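Local coordinates for protein D-mannose isomerase (Marinomonas mediterranea, PDB 5X32) that catalyses the reversible isomerization of D-mannose to D-fructose, also accepts D-lyxose less efficiently, and cannot use D-glucose, at residues Glu331-Tyr334 and Lys335-Leu338. Sequence-based numbering, arbitrary orientation.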
loop_
_atom_site.group_PDB
_atom_site.type_symbol
_atom_site.label_atom_id
_atom_site.label_comp_id
_atom_site.label_asym_id
_atom_site.label_seq_id
_atom_site.Cartn_x
_atom_site.Cartn_y
_atom_site.Cartn_z
ATOM N N GLU A 331 -17.807 11.593 15.799
ATOM C CA GLU A 331 -18.622 11.436 14.586
ATOM C C GLU A 331 -18.077 12.234 13.416
ATOM O O GLU A 331 -18.497 12.048 12.267
ATOM C CB GLU A 331 -20.067 11.840 14.843
ATOM C CG GLU A 331 -20.826 10.807 15.634
ATOM C CD GLU A 331 -21.339 9.697 14.756
ATOM O OE1 GLU A 331 -21.649 9.982 13.577
ATOM O OE2 GLU A 331 -21.404 8.537 15.231
ATOM N N THR A 332 -17.115 13.096 13.708
ATOM C CA THR A 332 -16.382 13.794 12.665
ATOM C C THR A 332 -15.751 12.807 11.682
ATOM O O THR A 332 -15.855 12.971 10.456
ATOM C CB THR A 332 -15.284 14.664 13.279
ATOM O OG1 THR A 332 -15.900 15.668 14.087
ATOM C CG2 THR A 332 -14.449 15.323 12.200
ATOM N N TYR A 333 -15.101 11.777 12.220
ATOM C CA TYR A 333 -14.382 10.853 11.368
ATOM C C TYR A 333 -15.374 10.004 10.582
ATOM O O TYR A 333 -15.159 9.737 9.408
ATOM C CB TYR A 333 -13.432 9.983 12.195
ATOM C CG TYR A 333 -12.371 10.811 12.863
ATOM C CD1 TYR A 333 -11.518 11.599 12.105
ATOM C CD2 TYR A 333 -12.250 10.858 14.258
ATOM C CE1 TYR A 333 -10.554 12.380 12.701
ATOM C CE2 TYR A 333 -11.281 11.641 14.864
ATOM C CZ TYR A 333 -10.438 12.400 14.076
ATOM O OH TYR A 333 -9.467 13.201 14.629
ATOM N N TYR A 334 -16.489 9.632 11.199
ATOM C CA TYR A 334 -17.512 8.909 10.461
ATOM C C TYR A 334 -17.958 9.744 9.268
ATOM O O TYR A 334 -17.979 9.257 8.130
ATOM C CB TYR A 334 -18.701 8.579 11.361
ATOM C CG TYR A 334 -19.833 7.869 10.657
ATOM C CD1 TYR A 334 -19.753 6.519 10.339
ATOM C CD2 TYR A 334 -20.977 8.568 10.274
ATOM C CE1 TYR A 334 -20.804 5.875 9.679
ATOM C CE2 TYR A 334 -22.019 7.942 9.617
ATOM C CZ TYR A 334 -21.930 6.597 9.315
ATOM O OH TYR A 334 -22.972 5.979 8.658
ATOM N N LYS A 335 -18.281 11.012 9.523
ATOM C CA LYS A 335 -18.730 11.898 8.455
ATOM C C LYS A 335 -17.694 12.022 7.347
ATOM O O LYS A 335 -18.047 12.111 6.161
ATOM C CB LYS A 335 -19.081 13.268 8.997
ATOM C CG LYS A 335 -20.527 13.343 9.430
ATOM C CD LYS A 335 -20.935 14.734 9.887
ATOM C CE LYS A 335 -20.549 14.910 11.320
ATOM N NZ LYS A 335 -21.150 13.764 12.058
ATOM N N GLN A 336 -16.419 12.035 7.726
ATOM C CA GLN A 336 -15.356 12.193 6.740
ATOM C C GLN A 336 -15.164 10.929 5.907
ATOM O O GLN A 336 -14.835 10.990 4.724
ATOM C CB GLN A 336 -14.060 12.595 7.425
ATOM C CG GLN A 336 -14.028 14.061 7.756
ATOM C CD GLN A 336 -12.917 14.418 8.705
ATOM O OE1 GLN A 336 -12.527 13.610 9.552
ATOM N NE2 GLN A 336 -12.358 15.609 8.539
ATOM N N TYR A 337 -15.346 9.792 6.563
ATOM C CA TYR A 337 -15.415 8.493 5.930
ATOM C C TYR A 337 -16.487 8.507 4.825
ATOM O O TYR A 337 -16.244 8.079 3.669
ATOM C CB TYR A 337 -15.701 7.431 6.998
ATOM C CG TYR A 337 -15.922 6.052 6.462
ATOM C CD1 TYR A 337 -14.839 5.246 6.125
ATOM C CD2 TYR A 337 -17.194 5.526 6.336
ATOM C CE1 TYR A 337 -15.018 3.974 5.630
ATOM C CE2 TYR A 337 -17.391 4.242 5.843
ATOM C CZ TYR A 337 -16.294 3.471 5.492
ATOM O OH TYR A 337 -16.459 2.192 5.004
ATOM N N LEU A 338 -17.672 9.011 5.181
ATOM C CA LEU A 338 -18.762 9.116 4.207
ATOM C C LEU A 338 -18.413 10.080 3.075
ATOM O O LEU A 338 -18.790 9.845 1.934
ATOM C CB LEU A 338 -20.067 9.543 4.875
ATOM C CG LEU A 338 -20.624 8.454 5.791
ATOM C CD1 LEU A 338 -21.942 8.885 6.385
ATOM C CD2 LEU A 338 -20.739 7.098 5.071
#
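Leu338 reaches back one helical turn to the ring of Tyr334, its CG 4.1 Å above one face and offset toward the rim, while its CD1 methyl lies on that same side, just outside the CE2–CZ border of the ring and 3.4 Å from Tyr334 CE2. With Tyr334 CG anti to the backbone N (chi1 178°), the ring lies where Leu338 can cover part of one face. On another side of the helix, the carboxamide of Gln336 runs alongside the Tyr333 ring and points the same way, the two planes 42° apart; Gln336 OE1 comes 3.4 Å from Tyr333 CD1 and 3.7 Å from the CG2 methyl of Thr332. Lys335 folds back through bends at chi3 and chi4, which brings NZ 3.2 Å from Glu331 O in a hydrogen bond made from above the carbonyl plane. Lys335 N grips the same oxygen at 2.9 Å from the opposite face, so this carbonyl takes two donors. The Glu331 carboxylate is near the ammonium but beyond a salt bridge, OE1 lying 4.1 Å from Lys335 NZ; its OE2 is bonded to Tyr325 OH. These pairings, three or four residues apart, lie in the first turns of helix 331-347, one of the antiparallel-paired helices of the (alpha/alpha)6 barrel of the N-acylglucosamine 2-epimerase family, and the hydrogen bond from Tyr337 N to Tyr333 O, 2.9 Å, is one of the helix's main-chain i+4 bonds. The Tyr334 ring also meets Tyr325 and touches Trp322, both of helix 311-328. Replacing Tyr334 with an alanine would probably leave the Leu338 methyl without its aromatic partner and open a gap against that helix. Farther out, Tyr333 OH bonds to Asp280 OD1 and Gln336 packs on Phe279 and Tyr283, all from helix 271-286, while Tyr337 OH donates to Phe6 O.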